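Local coordinates for holliday junction resolvase Hjc (Sulfolobus solfataricus, PDB 4TKD), which resolves Holliday junctions during genetic recombination, introducing paired nicks in opposing strands of four-way DNA junctions as a magnesium-dependent homodimeric endonuclease, at residues 39-44 with 51-56; 65-70 with 108-113. One frame throughout, in Å; residues are numbered along the deposited sequence. Where two conformers were deposited one is given.

Contact 1. Residues 39-44 with 51-56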
loop_
_atom_site.group_PDB
_atom_site.type_symbol
_atom_site.label_atom_id
_atom_site.label_comp_id
_atom_site.label_asym_id
_atom_site.label_seq_id
_atom_site.Cartn_x
_atom_site.Cartn_y
_atom_site.Cartn_z
ATOM N N PRO C 39 -9.388 7.318 17.951
ATOM C CA PRO C 39 -8.021 7.237 18.456
ATOM C C PRO C 39 -7.069 7.789 17.417
ATOM O O PRO C 39 -7.342 7.789 16.205
ATOM C CB PRO C 39 -7.805 5.750 18.727
ATOM C CG PRO C 39 -8.674 5.080 17.765
ATOM C CD PRO C 39 -9.898 5.974 17.593
ATOM N N ILE C 40 -5.982 8.325 17.927
ATOM C CA ILE C 40 -4.912 8.927 17.145
ATOM C C ILE C 40 -3.666 8.111 17.412
ATOM O O ILE C 40 -3.362 7.840 18.581
ATOM C CB ILE C 40 -4.744 10.430 17.561
ATOM C CG1 ILE C 40 -5.994 11.277 17.141
ATOM C CG2 ILE C 40 -3.454 11.061 17.001
ATOM C CD1 ILE C 40 -6.094 12.614 17.831
ATOM N N PRO C 41 -2.900 7.713 16.374
ATOM C CA PRO C 41 -1.618 7.008 16.640
ATOM C C PRO C 41 -0.689 7.788 17.593
ATOM O O PRO C 41 -0.657 9.025 17.553
ATOM C CB PRO C 41 -1.008 6.856 15.242
ATOM C CG PRO C 41 -2.186 6.957 14.304
ATOM C CD PRO C 41 -3.089 7.958 14.929
ATOM N N ASP C 42 0.028 7.063 18.484
ATOM C CA ASP C 42 0.954 7.606 19.496
ATOM C C ASP C 42 1.994 8.508 18.921
ATOM O O ASP C 42 2.318 9.522 19.537
ATOM C CB ASP C 42 1.635 6.486 20.314
ATOM C CG ASP C 42 0.653 5.706 21.159
ATOM O OD1 ASP C 42 -0.182 6.342 21.839
ATOM O OD2 ASP C 42 0.716 4.464 21.142
ATOM N N ILE C 43 2.527 8.142 17.749
ATOM C CA ILE C 43 3.565 8.905 17.079
ATOM C C ILE C 43 3.183 9.091 15.633
ATOM O O ILE C 43 2.834 8.118 14.940
ATOM C CB ILE C 43 4.950 8.210 17.192
ATOM C CG1 ILE C 43 5.396 7.995 18.663
ATOM C CG2 ILE C 43 6.024 8.974 16.389
ATOM C CD1 ILE C 43 6.558 6.964 18.842
ATOM N N ILE C 44 3.265 10.346 15.179
ATOM C CA ILE C 44 3.037 10.704 13.798
ATOM C C ILE C 44 4.332 11.345 13.345
ATOM O O ILE C 44 4.764 12.336 13.927
ATOM C CB ILE C 44 1.807 11.627 13.597
ATOM C CG1 ILE C 44 0.524 10.895 13.974
ATOM C CG2 ILE C 44 1.723 12.131 12.148
ATOM C CD1 ILE C 44 -0.616 11.820 14.335
ATOM N N ILE C 51 4.291 9.772 5.403
ATOM C CA ILE C 51 3.571 9.661 6.670
ATOM C C ILE C 51 3.819 8.299 7.292
ATOM O O ILE C 51 3.516 7.270 6.690
ATOM C CB ILE C 51 2.048 9.971 6.501
ATOM C CG1 ILE C 51 1.812 11.340 5.791
ATOM C CG2 ILE C 51 1.320 9.929 7.870
ATOM C CD1 ILE C 51 0.478 11.490 5.067
ATOM N N ILE C 52 4.369 8.308 8.514
ATOM C CA ILE C 52 4.644 7.110 9.316
ATOM C C ILE C 52 3.899 7.292 10.610
ATOM O O ILE C 52 3.952 8.368 11.217
ATOM C CB ILE C 52 6.158 6.872 9.546
ATOM C CG1 ILE C 52 6.873 6.566 8.217
ATOM C CG2 ILE C 52 6.436 5.824 10.694
ATOM C CD1 ILE C 52 8.282 6.732 8.284
ATOM N N LEU C 53 3.164 6.265 10.989
ATOM C CA LEU C 53 2.290 6.252 12.154
ATOM C C LEU C 53 2.684 5.084 13.039
ATOM O O LEU C 53 2.765 3.962 12.559
ATOM C CB LEU C 53 0.801 6.124 11.707
ATOM C CG LEU C 53 0.320 7.125 10.647
ATOM C CD1 LEU C 53 -0.993 6.719 10.073
ATOM C CD2 LEU C 53 0.244 8.522 11.215
ATOM N N ILE C 54 2.917 5.348 14.322
ATOM C CA ILE C 54 3.342 4.298 15.247
ATOM C C ILE C 54 2.445 4.229 16.471
ATOM O O ILE C 54 2.265 5.233 17.158
ATOM C CB ILE C 54 4.856 4.505 15.621
ATOM C CG1 ILE C 54 5.768 4.442 14.367
ATOM C CG2 ILE C 54 5.322 3.483 16.669
ATOM C CD1 ILE C 54 7.039 5.231 14.473
ATOM N N GLU C 55 1.905 3.037 16.751
ATOM C CA GLU C 55 1.105 2.761 17.938
ATOM C C GLU C 55 1.971 1.947 18.905
ATOM O O GLU C 55 2.447 0.869 18.538
ATOM C CB GLU C 55 -0.211 2.024 17.593
ATOM C CG GLU C 55 -1.215 2.000 18.747
ATOM C CD GLU C 55 -1.859 3.309 19.158
ATOM O OE1 GLU C 55 -1.518 4.377 18.599
ATOM O OE2 GLU C 55 -2.736 3.262 20.044
ATOM N N MET C 56 2.234 2.496 20.104
ATOM C CA MET C 56 3.072 1.853 21.116
ATOM C C MET C 56 2.280 0.809 21.838
ATOM O O MET C 56 1.156 1.088 22.282
ATOM C CB MET C 56 3.613 2.859 22.143
ATOM C CG MET C 56 4.574 3.907 21.592
ATOM S SD MET C 56 5.945 3.270 20.582
ATOM C CE MET C 56 6.825 2.239 21.780
HETATM O O HOH W 1 -3.422 5.808 20.274
#
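Asp42 and Glu55 each place a carboxylate oxygen on a backbone N-H of the other segment. Met56 N gives its hydrogen to Asp42 OD2 at 2.7 Å, on the lone pair away from OD1, and Asp42 N gives its own to Glu55 OE1 at 3.1 Å. The hairpin begins here with a classic beta bulge, Asp42 and Ile43 both facing Ile54; Ile43 and Ile54 then form a hydrogen-bonded antiparallel pair, with Ile54 N 2.8 Å from Ile43 O. The two carboxylates, probably magnesium ligands as in the PD-(D/E)XK nuclease fold, lie nearly parallel (8° between planes), with Asp42 OD2 3.4 Å from Glu55 OE1, a like-charge approach that a bound cation would be expected to ease. Glu55 turns toward Asp42 through a bend at chi2 (68°). A water donates to Ile40 O and Glu55 OE2, tying the loop to the strand. Glu12 of helix 10-21, the third inferred metal ligand, borders Asp42. Packing flanks this polar centre: Pro41 rests on Leu53 CB, Ile43 CD1 nears Met56 SD, and Ile44 and Leu53 lie side by side, with Ile44 CG1 3.6 Å from Leu53 CD2.

Contact 2. Residues 65-70 with 108-113; sequences YVRREQ and TGNYVA
Tyr65 and Val66 run antiparallel to Tyr111 and Val112 as neighbouring strands of a small three-stranded sheet, Val66 and Tyr111 bonding both ways: Val66 N to Tyr111 O at 2.8 Å and Tyr111 N to Val66 O at 2.9 Å. Just past this pairing, helix 68-81 starts with Arg67 as its N-cap, and Asn110 takes up an N-H of the first turn: Arg68 N donates to Asn110 OD1 at 2.9 Å, in the amide plane and on a lone pair. Chi1 (-57°) sets CG of Asn110 beside its own backbone N and carries the amide to the helix start, where chi2 turns OD1 to Arg68 N. Arg68 itself, CG anti to the backbone N, runs past Gly109 and bends at chi3 (81°) so that NH1 reaches Thr108 O at 3.0 Å, the oxygen lying at the guanidinium edge, somewhat out of its plane. An alanine in place of Arg68 would probably leave Thr108 O without this donor and the 108-109 turn less firmly tied to the helix start. Gly109 has a positive phi, and a CB there would clash with Arg68 CD. On the face of Val66 and Tyr111 the two side chains pack together, both also touching Ala71, which joins the small sheet to the first turn of helix 68-81; Val66 also approaches Lys57, the predicted transition-state stabiliser. On the other face a CH-pi contact covers one side of the Tyr65 ring, Val112 CG1 sitting almost over its centre, 3.5 Å from the centroid.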
loop_
_atom_site.group_PDB
_atom_site.type_symbol
_atom_site.label_atom_id
_atom_site.label_comp_id
_atom_site.label_asym_id
_atom_site.label_seq_id
_atom_site.Cartn_x
_atom_site.Cartn_y
_atom_site.Cartn_z
ATOM N N TYR C 65 -1.566 -7.441 22.029
ATOM C CA TYR C 65 -2.998 -7.252 21.828
ATOM C C TYR C 65 -3.408 -5.770 21.605
ATOM O O TYR C 65 -3.021 -4.863 22.360
ATOM C CB TYR C 65 -3.786 -7.831 23.017
ATOM C CG TYR C 65 -3.984 -9.332 22.990
ATOM C CD1 TYR C 65 -3.060 -10.190 23.581
ATOM C CD2 TYR C 65 -5.134 -9.891 22.445
ATOM C CE1 TYR C 65 -3.245 -11.573 23.574
ATOM C CE2 TYR C 65 -5.341 -11.272 22.446
ATOM C CZ TYR C 65 -4.391 -12.110 23.007
ATOM O OH TYR C 65 -4.596 -13.475 23.003
ATOM N N VAL C 66 -4.192 -5.542 20.550
ATOM C CA VAL C 66 -4.766 -4.237 20.240
ATOM C C VAL C 66 -6.291 -4.434 20.240
ATOM O O VAL C 66 -6.804 -5.193 19.431
ATOM C CB VAL C 66 -4.240 -3.605 18.918
ATOM C CG1 VAL C 66 -4.708 -2.162 18.796
ATOM C CG2 VAL C 66 -2.716 -3.679 18.818
ATOM N N ARG C 67 -6.997 -3.794 21.182
ATOM C CA ARG C 67 -8.454 -3.865 21.308
ATOM C C ARG C 67 -9.133 -3.358 20.033
ATOM O O ARG C 67 -8.676 -2.387 19.436
ATOM C CB ARG C 67 -8.953 -3.069 22.542
ATOM C CG ARG C 67 -9.266 -3.919 23.780
ATOM C CD ARG C 67 -10.734 -4.344 23.847
ATOM N NE ARG C 67 -11.024 -5.087 25.070
ATOM C CZ ARG C 67 -11.794 -4.642 26.062
ATOM N NH1 ARG C 67 -12.396 -3.461 25.969
ATOM N NH2 ARG C 67 -11.984 -5.384 27.145
ATOM N N ARG C 68 -10.215 -4.035 19.622
ATOM C CA ARG C 68 -11.021 -3.731 18.446
ATOM C C ARG C 68 -11.243 -2.236 18.139
ATOM O O ARG C 68 -10.936 -1.802 17.032
ATOM C CB ARG C 68 -12.359 -4.481 18.534
ATOM C CG ARG C 68 -13.401 -4.067 17.474
ATOM C CD ARG C 68 -14.646 -4.897 17.562
ATOM N NE ARG C 68 -15.520 -4.390 18.622
ATOM C CZ ARG C 68 -15.639 -4.931 19.828
ATOM N NH1 ARG C 68 -14.973 -6.040 20.136
ATOM N NH2 ARG C 68 -16.426 -4.369 20.737
ATOM N N GLU C 69 -11.800 -1.472 19.093
ATOM C CA GLU C 69 -12.125 -0.062 18.875
ATOM C C GLU C 69 -10.888 0.793 18.667
ATOM O O GLU C 69 -10.911 1.627 17.764
ATOM C CB GLU C 69 -13.009 0.466 20.035
ATOM C CG GLU C 69 -14.124 -0.493 20.484
ATOM C CD GLU C 69 -13.848 -1.440 21.650
ATOM O OE1 GLU C 69 -14.663 -1.452 22.603
ATOM O OE2 GLU C 69 -12.860 -2.209 21.590
ATOM N N GLN C 70 -9.776 0.518 19.407
ATOM C CA GLN C 70 -8.499 1.213 19.220
ATOM C C GLN C 70 -7.919 0.857 17.844
ATOM O O GLN C 70 -7.557 1.755 17.095
ATOM C CB GLN C 70 -7.509 0.845 20.329
ATOM C CG GLN C 70 -6.105 1.434 20.134
ATOM C CD GLN C 70 -5.157 1.032 21.223
ATOM O OE1 GLN C 70 -4.987 -0.146 21.539
ATOM N NE2 GLN C 70 -4.473 1.994 21.778
ATOM N N THR C 108 -13.440 -11.707 17.962
ATOM C CA THR C 108 -14.126 -10.523 18.499
ATOM C C THR C 108 -13.700 -9.190 17.823
ATOM O O THR C 108 -14.231 -8.125 18.160
ATOM C CB THR C 108 -14.131 -10.546 20.073
ATOM O OG1 THR C 108 -14.287 -9.221 20.597
ATOM C CG2 THR C 108 -12.850 -11.159 20.676
ATOM N N GLY C 109 -12.760 -9.264 16.885
ATOM C CA GLY C 109 -12.278 -8.086 16.169
ATOM C C GLY C 109 -11.028 -7.451 16.749
ATOM O O GLY C 109 -10.597 -6.400 16.267
ATOM N N ASN C 110 -10.428 -8.077 17.779
ATOM C CA ASN C 110 -9.172 -7.583 18.347
ATOM C C ASN C 110 -8.051 -7.991 17.422
ATOM O O ASN C 110 -8.248 -8.818 16.531
ATOM C CB ASN C 110 -8.921 -8.114 19.763
ATOM C CG ASN C 110 -10.006 -7.795 20.756
ATOM O OD1 ASN C 110 -10.489 -6.658 20.876
ATOM N ND2 ASN C 110 -10.384 -8.800 21.519
ATOM N N TYR C 111 -6.890 -7.393 17.608
ATOM C CA TYR C 111 -5.727 -7.645 16.777
ATOM C C TYR C 111 -4.565 -8.145 17.585
ATOM O O TYR C 111 -4.282 -7.615 18.665
ATOM C CB TYR C 111 -5.363 -6.386 15.967
ATOM C CG TYR C 111 -6.293 -6.150 14.799
ATOM C CD1 TYR C 111 -7.575 -5.643 14.992
ATOM C CD2 TYR C 111 -5.905 -6.467 13.501
ATOM C CE1 TYR C 111 -8.444 -5.440 13.923
ATOM C CE2 TYR C 111 -6.766 -6.269 12.422
ATOM C CZ TYR C 111 -8.034 -5.750 12.639
ATOM O OH TYR C 111 -8.871 -5.543 11.571
ATOM N N VAL C 112 -3.893 -9.182 17.045
ATOM C CA VAL C 112 -2.755 -9.828 17.676
ATOM C C VAL C 112 -1.572 -9.917 16.821
ATOM O O VAL C 112 -1.675 -10.239 15.644
ATOM C CB VAL C 112 -3.007 -11.210 18.310
ATOM C CG1 VAL C 112 -2.944 -11.135 19.820
ATOM C CG2 VAL C 112 -4.290 -11.860 17.814
ATOM N N ALA C 113 -0.427 -9.700 17.453
ATOM C CA ALA C 113 0.906 -9.881 16.921
ATOM C C ALA C 113 1.365 -11.148 17.596
ATOM O O ALA C 113 1.349 -11.231 18.829
ATOM C CB ALA C 113 1.806 -8.723 17.339
#

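Overall arrangement
From the N terminus, helix 10-21 and strand 25-28 lead to contact 1, where 39-44 and 51-56 close the short hairpin of strands 43-47 and 50-58 within the main mixed sheet. Contact 2 opens only afterwards, so the two follow in series without crossing. Its loop is longer: from strand 64-66 the chain passes through helix 68-81, returns through strands 84-90 and 97-99 of the main sheet, and reaches strand 111-113 by way of 104-105, closing the small antiparallel sheet. Their centres lie about 16 Å apart, but they meet at the start of helix 68-81, where Pro39 CG packs 3.6 Å from Gln70 O and Gln70 NE2 lies 2.8 Å from Glu55 OE2. The helix start therefore lies between the inferred metal site and the small sheet.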